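Local coordinates for protein glutathione S-transferase (Sulfitobacter, PDB 4GF0) that binds glutathione and, as a glutathione S-transferase homologue, probably conjugates its thiol to electrophilic substrates, at residues 16-26 against 68-79. Residues are numbered along the deposited sequence; the frame is centred on the assembly and turned at random.
Sequences AVAIAIEEAAL and TGALLDYVAAIA. With GSH (glutathione), chain D.
Val17 lays both methyls against Leu71, and Val75 sets its two methyls against Ala20, Ala24 and Ile21, a worked example of how two parallel helices pack on one side of the thioredoxin-fold sheet in the N-terminal domain of a glutathione transferase. At closest approach the axes of helix 16-23 and helix 68-78 are 9.5 Å apart and only 6° off parallel, a spacing to which the small residues Ala16, Ala20 and Ala24, one turn apart, probably contribute. With CG1 trans to the amide nitrogen (chi1 171°), the methyls of Val75 part company: CG1 lies by the carbonyl oxygen of Ala20 and touches Ala24 CB at 3.9 Å, while CG2 meets CG1 of Ile21 at 3.8 Å, those two side chains crossing nearly at right angles. Val17 slants across Leu71, its CG2 3.8 Å from Leu71 CB, and its other neighbours include Leu6 of strand 4-8. Packing is tight nearly one turn before Val75, where Leu72 CD2 presses to 3.5 Å from Ala20 CB and also rests near the carbonyl oxygen of Ala16; Tyr165 of helix 162-170 adjoins Leu72. Farther along, Ala24 CB meets Ala79 CB, and a Schellman motif at Ala25 turns the chain so that Leu26 CD1 reaches Ile78 CD1. No hydrogen bond joins the two segments. At the other end, the start of helix 68-78 faces glutathione: Thr68 offers its CG2 to Val17, while Thr68 N and Thr68 OG1 both donate to GSH O11, at 2.9 and 3.0 Å.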
ATOM      1  N   ALA A  16       4.901   2.439 -12.749  1.00 12.63           N
ATOM      2  CA  ALA A  16       5.985   2.232 -11.787  1.00 12.52           C
ATOM      3  C   ALA A  16       6.510   0.804 -11.877  1.00 15.70           C
ATOM      4  O   ALA A  16       7.710   0.558 -11.748  1.00 11.46           O
ATOM      5  CB  ALA A  16       5.522   2.539 -10.358  1.00 11.89           C
ATOM      6  N   VAL A  17       5.610  -0.147 -12.091  1.00 12.42           N
ATOM      7  CA  VAL A  17       6.021  -1.540 -12.160  1.00 11.12           C
ATOM      8  C   VAL A  17       6.808  -1.764 -13.450  1.00 10.31           C
ATOM      9  O   VAL A  17       7.828  -2.454 -13.454  1.00 10.32           O
ATOM     10  CB  VAL A  17       4.803  -2.485 -12.059  1.00 12.32           C
ATOM     11  CG1 VAL A  17       5.251  -3.952 -12.132  1.00 10.28           C
ATOM     12  CG2 VAL A  17       4.049  -2.233 -10.751  1.00  8.97           C
ATOM     13  N   ALA A  18       6.354  -1.162 -14.547  1.00 10.90           N
ATOM     14  CA  ALA A  18       7.076  -1.291 -15.811  1.00 10.43           C
ATOM     15  C   ALA A  18       8.503  -0.758 -15.681  1.00 10.38           C
ATOM     16  O   ALA A  18       9.463  -1.377 -16.153  1.00 12.29           O
ATOM     17  CB  ALA A  18       6.338  -0.569 -16.916  1.00 11.49           C
ATOM     18  N   ILE A  19       8.638   0.379 -15.018  1.00 12.83           N
ATOM     19  CA  ILE A  19       9.954   0.966 -14.799  1.00 12.52           C
ATOM     20  C   ILE A  19      10.850  -0.005 -14.031  1.00 12.85           C
ATOM     21  O   ILE A  19      12.012  -0.195 -14.388  1.00 11.82           O
ATOM     22  CB  ILE A  19       9.837   2.291 -14.060  1.00 11.83           C
ATOM     23  CG1 ILE A  19       9.199   3.313 -15.001  1.00 12.28           C
ATOM     24  CG2 ILE A  19      11.225   2.795 -13.608  1.00 13.63           C
ATOM     25  CD1 ILE A  19       8.759   4.621 -14.301  1.00 13.64           C
ATOM     26  N   ALA A  20      10.309  -0.630 -12.990  1.00 11.21           N
ATOM     27  CA  ALA A  20      11.090  -1.587 -12.216  1.00 13.80           C
ATOM     28  C   ALA A  20      11.505  -2.797 -13.045  1.00 11.16           C
ATOM     29  O   ALA A  20      12.631  -3.286 -12.912  1.00 10.90           O
ATOM     30  CB  ALA A  20      10.333  -2.027 -10.971  1.00  9.22           C
ATOM     31  N   ILE A  21      10.602  -3.280 -13.897  1.00  9.38           N
ATOM     32  CA  ILE A  21      10.922  -4.428 -14.733  1.00  9.50           C
ATOM     33  C   ILE A  21      12.041  -4.063 -15.701  1.00 12.78           C
ATOM     34  O   ILE A  21      12.939  -4.866 -15.957  1.00 13.73           O
ATOM     35  CB  ILE A  21       9.695  -4.945 -15.506  1.00 10.57           C
ATOM     36  CG1 ILE A  21       8.641  -5.432 -14.509  1.00 10.73           C
ATOM     37  CG2 ILE A  21      10.108  -6.129 -16.379  1.00 12.51           C
ATOM     38  CD1 ILE A  21       7.288  -5.779 -15.133  1.00 14.62           C
ATOM     39  N   GLU A  22      11.997  -2.840 -16.229  1.00 11.77           N
ATOM     40  CA  GLU A  22      13.076  -2.367 -17.091  1.00 13.87           C
ATOM     41  C   GLU A  22      14.406  -2.289 -16.340  1.00 13.72           C
ATOM     42  O   GLU A  22      15.456  -2.659 -16.878  1.00 14.40           O
ATOM     43  CB  GLU A  22      12.741  -0.993 -17.688  1.00 15.01           C
ATOM     44  CG  GLU A  22      11.474  -0.956 -18.531  1.00 15.34           C
ATOM     45  CD  GLU A  22      11.662  -1.506 -19.932  1.00 24.29           C
ATOM     46  OE1 GLU A  22      12.797  -1.900 -20.289  1.00 25.94           O
ATOM     47  OE2 GLU A  22      10.664  -1.536 -20.691  1.00 21.74           O
ATOM     48  N   GLU A  23      14.369  -1.802 -15.102  1.00 12.68           N
ATOM     49  CA  GLU A  23      15.582  -1.706 -14.293  1.00 11.81           C
ATOM     50  C   GLU A  23      16.150  -3.098 -14.053  1.00 16.06           C
ATOM     51  O   GLU A  23      17.363  -3.274 -13.984  1.00 16.41           O
ATOM     52  CB  GLU A  23      15.300  -1.036 -12.941  1.00 14.43           C
ATOM     53  CG  GLU A  23      15.033   0.451 -12.996  1.00 14.32           C
ATOM     54  CD  GLU A  23      16.308   1.265 -13.193  1.00 16.38           C
ATOM     55  OE1 GLU A  23      17.400   0.786 -12.796  1.00 17.16           O
ATOM     56  OE2 GLU A  23      16.222   2.390 -13.741  1.00 17.22           O
ATOM     57  N   ALA A  24      15.261  -4.081 -13.939  1.00 13.42           N
ATOM     58  CA  ALA A  24      15.645  -5.471 -13.680  1.00 15.35           C
ATOM     59  C   ALA A  24      16.181  -6.176 -14.924  1.00 16.98           C
ATOM     60  O   ALA A  24      16.667  -7.318 -14.842  1.00 16.57           O
ATOM     61  CB  ALA A  24      14.461  -6.240 -13.120  1.00 16.92           C
ATOM     62  N   ALA A  25      16.084  -5.496 -16.065  1.00 15.35           N
ATOM     63  CA  ALA A  25      16.493  -6.034 -17.360  1.00 20.91           C
ATOM     64  C   ALA A  25      15.757  -7.324 -17.706  1.00 23.31           C
ATOM     65  O   ALA A  25      16.330  -8.233 -18.300  1.00 23.37           O
ATOM     66  CB  ALA A  25      18.011  -6.257 -17.398  1.00 21.73           C
ATOM     67  N   LEU A  26      14.479  -7.398 -17.351  1.00 13.92           N
ATOM     68  CA  LEU A  26      13.687  -8.577 -17.663  1.00 15.79           C
ATOM     69  C   LEU A  26      12.820  -8.319 -18.886  1.00 17.57           C
ATOM     70  O   LEU A  26      12.347  -7.201 -19.094  1.00 18.20           O
ATOM     71  CB  LEU A  26      12.801  -8.949 -16.477  1.00 16.98           C
ATOM     72  CG  LEU A  26      13.554  -9.432 -15.241  1.00 24.79           C
ATOM     73  CD1 LEU A  26      12.596  -9.609 -14.077  1.00 23.10           C
ATOM     74  CD2 LEU A  26      14.247 -10.739 -15.572  1.00 22.57           C
ATOM     75  N   THR A  68       0.516  -2.272  -6.594  1.00 10.00           N
ATOM     76  CA  THR A  68       1.803  -1.774  -7.060  1.00 10.32           C
ATOM     77  C   THR A  68       2.969  -2.139  -6.133  1.00  9.75           C
ATOM     78  O   THR A  68       3.983  -2.674  -6.587  1.00 11.12           O
ATOM     79  CB  THR A  68       1.726  -0.256  -7.247  1.00 11.61           C
ATOM     80  OG1 THR A  68       0.714   0.036  -8.221  1.00 13.08           O
ATOM     81  CG2 THR A  68       3.064   0.312  -7.736  1.00 11.55           C
ATOM     82  N   GLY A  69       2.831  -1.877  -4.837  1.00 10.24           N
ATOM     83  CA  GLY A  69       3.946  -2.101  -3.929  1.00 10.01           C
ATOM     84  C   GLY A  69       4.342  -3.564  -3.853  1.00 10.17           C
ATOM     85  O   GLY A  69       5.526  -3.898  -3.725  1.00  8.89           O
ATOM     86  N   ALA A  70       3.349  -4.449  -3.918  1.00 10.77           N
ATOM     87  CA  ALA A  70       3.607  -5.886  -3.886  1.00 10.21           C
ATOM     88  C   ALA A  70       4.314  -6.320  -5.163  1.00 10.43           C
ATOM     89  O   ALA A  70       5.239  -7.140  -5.131  1.00 10.49           O
ATOM     90  CB  ALA A  70       2.288  -6.664  -3.701  1.00  9.81           C
ATOM     91  N   LEU A  71       3.896  -5.760  -6.293  1.00  9.06           N
ATOM     92  CA  LEU A  71       4.519  -6.100  -7.576  1.00  8.63           C
ATOM     93  C   LEU A  71       5.956  -5.614  -7.636  1.00  9.60           C
ATOM     94  O   LEU A  71       6.804  -6.259  -8.228  1.00  8.88           O
ATOM     95  CB  LEU A  71       3.750  -5.461  -8.732  1.00  6.98           C
ATOM     96  CG  LEU A  71       2.290  -5.888  -8.893  1.00 19.03           C
ATOM     97  CD1 LEU A  71       1.728  -5.440 -10.238  1.00 14.11           C
ATOM     98  CD2 LEU A  71       2.197  -7.364  -8.755  1.00 28.24           C
ATOM     99  N   LEU A  72       6.217  -4.445  -7.062  1.00  8.77           N
ATOM    100  CA  LEU A  72       7.585  -3.917  -7.030  1.00  8.73           C
ATOM    101  C   LEU A  72       8.499  -4.833  -6.209  1.00  7.43           C
ATOM    102  O   LEU A  72       9.599  -5.198  -6.647  1.00  7.74           O
ATOM    103  CB  LEU A  72       7.596  -2.486  -6.472  1.00 10.32           C
ATOM    104  CG  LEU A  72       7.016  -1.395  -7.380  1.00  7.82           C
ATOM    105  CD1 LEU A  72       6.862  -0.062  -6.603  1.00  9.52           C
ATOM    106  CD2 LEU A  72       7.912  -1.203  -8.587  1.00 10.95           C
ATOM    107  N   ASP A  73       8.059  -5.232  -5.022  1.00  7.57           N
ATOM    108  CA  ASP A  73       8.854  -6.177  -4.234  1.00  8.28           C
ATOM    109  C   ASP A  73       9.017  -7.517  -4.954  1.00 10.74           C
ATOM    110  O   ASP A  73      10.058  -8.160  -4.849  1.00  9.23           O
ATOM    111  CB  ASP A  73       8.265  -6.368  -2.820  1.00 11.80           C
ATOM    112  CG  ASP A  73       9.115  -5.708  -1.747  1.00 16.28           C
ATOM    113  OD1 ASP A  73      10.350  -5.914  -1.756  1.00 14.87           O
ATOM    114  OD2 ASP A  73       8.558  -4.968  -0.904  1.00 17.46           O
ATOM    115  N   TYR A  74       7.998  -7.938  -5.697  1.00  8.02           N
ATOM    116  CA  TYR A  74       8.112  -9.176  -6.467  1.00 10.08           C
ATOM    117  C   TYR A  74       9.210  -9.089  -7.538  1.00  9.65           C
ATOM    118  O   TYR A  74      10.045  -9.997  -7.681  1.00  9.11           O
ATOM    119  CB  TYR A  74       6.762  -9.574  -7.098  1.00  9.45           C
ATOM    120  CG  TYR A  74       6.901 -10.865  -7.867  1.00  9.04           C
ATOM    121  CD1 TYR A  74       6.886 -12.080  -7.209  1.00  8.76           C
ATOM    122  CD2 TYR A  74       7.078 -10.865  -9.243  1.00 11.30           C
ATOM    123  CE1 TYR A  74       7.043 -13.277  -7.903  1.00 11.93           C
ATOM    124  CE2 TYR A  74       7.251 -12.059  -9.943  1.00 11.87           C
ATOM    125  CZ  TYR A  74       7.221 -13.249  -9.268  1.00 13.25           C
ATOM    126  OH  TYR A  74       7.399 -14.436  -9.947  1.00 12.46           O
ATOM    127  N   VAL A  75       9.218  -7.992  -8.286  1.00  9.62           N
ATOM    128  CA  VAL A  75      10.239  -7.786  -9.309  1.00  9.43           C
ATOM    129  C   VAL A  75      11.638  -7.823  -8.709  1.00  8.48           C
ATOM    130  O   VAL A  75      12.546  -8.451  -9.252  1.00 11.33           O
ATOM    131  CB  VAL A  75      10.013  -6.480 -10.075  1.00 10.41           C
ATOM    132  CG1 VAL A  75      11.227  -6.196 -10.993  1.00 10.67           C
ATOM    133  CG2 VAL A  75       8.742  -6.613 -10.899  1.00 13.69           C
ATOM    134  N   ALA A  76      11.806  -7.168  -7.567  1.00  9.78           N
ATOM    135  CA  ALA A  76      13.098  -7.184  -6.897  1.00 10.19           C
ATOM    136  C   ALA A  76      13.485  -8.598  -6.486  1.00 11.96           C
ATOM    137  O   ALA A  76      14.655  -8.990  -6.588  1.00 11.19           O
ATOM    138  CB  ALA A  76      13.061  -6.260  -5.683  1.00 10.84           C
ATOM    139  N   ALA A  77      12.493  -9.374  -6.055  1.00 12.18           N
ATOM    140  CA  ALA A  77      12.742 -10.718  -5.537  1.00 10.88           C
ATOM    141  C   ALA A  77      13.180 -11.661  -6.650  1.00 12.74           C
ATOM    142  O   ALA A  77      13.980 -12.572  -6.421  1.00 15.91           O
ATOM    143  CB  ALA A  77      11.489 -11.266  -4.856  1.00 10.99           C
ATOM    144  N   ILE A  78      12.652 -11.454  -7.855  1.00 10.73           N
ATOM    145  CA  ILE A  78      13.042 -12.304  -8.992  1.00  9.26           C
ATOM    146  C   ILE A  78      14.228 -11.773  -9.793  1.00 14.21           C
ATOM    147  O   ILE A  78      14.730 -12.442 -10.695  1.00 15.15           O
ATOM    148  CB  ILE A  78      11.864 -12.598  -9.946  1.00 14.34           C
ATOM    149  CG1 ILE A  78      11.319 -11.296 -10.544  1.00 16.34           C
ATOM    150  CG2 ILE A  78      10.778 -13.396  -9.209  1.00 18.71           C
ATOM    151  CD1 ILE A  78      10.308 -11.490 -11.666  1.00 21.18           C
ATOM    152  N   ALA A  79      14.677 -10.570  -9.472  1.00 12.03           N
ATOM    153  CA  ALA A  79      15.862 -10.002 -10.113  1.00 13.44           C
ATOM    154  C   ALA A  79      16.807  -9.377  -9.098  1.00 15.78           C
ATOM    155  O   ALA A  79      17.033  -8.169  -9.123  1.00 17.81           O
ATOM    156  CB  ALA A  79      15.453  -8.973 -11.133  1.00 15.94           C
TER
HETATM  157  N1  GSH D 302      -3.788   0.364  -4.437  1.00 17.62           N
HETATM  158  CA1 GSH D 302      -3.693   0.137  -5.861  1.00 18.42           C
HETATM  159  C1  GSH D 302      -2.262  -0.055  -6.253  1.00 20.22           C
HETATM  160  O11 GSH D 302      -1.959  -0.859  -7.177  1.00 14.13           O
HETATM  161  O12 GSH D 302      -1.356   0.606  -5.678  1.00 17.94           O
HETATM  162  CB1 GSH D 302      -4.227   1.333  -6.615  1.00 17.64           C
HETATM  163  CG1 GSH D 302      -4.550   0.867  -8.037  1.00 13.14           C
HETATM  164  CD1 GSH D 302      -5.341   1.964  -8.759  1.00 16.92           C
HETATM  165  OE1 GSH D 302      -6.255   2.564  -8.192  1.00 15.45           O
HETATM  166  N2  GSH D 302      -4.988   2.289 -10.138  1.00 16.71           N
HETATM  167  CA2 GSH D 302      -5.728   3.311 -10.837  1.00 17.77           C
HETATM  168  C2  GSH D 302      -6.882   2.638 -11.532  1.00 19.24           C
HETATM  169  O2  GSH D 302      -6.793   1.479 -11.915  1.00 17.38           O
HETATM  170  CB2 GSH D 302      -4.870   3.996 -11.851  1.00 18.11           C
HETATM  171  SG2 GSH D 302      -3.594   4.935 -11.029  1.00 22.17           S
HETATM  172  N3  GSH D 302      -8.140   3.341 -11.749  1.00 16.98           N
HETATM  173  CA3 GSH D 302      -9.220   2.643 -12.437  1.00 15.92           C
HETATM  174  C3  GSH D 302     -10.561   2.965 -11.825  1.00 25.11           C
HETATM  175  O31 GSH D 302     -10.630   3.464 -10.665  1.00 22.91           O
HETATM  176  O32 GSH D 302     -11.629   2.715 -12.470  1.00 22.34           O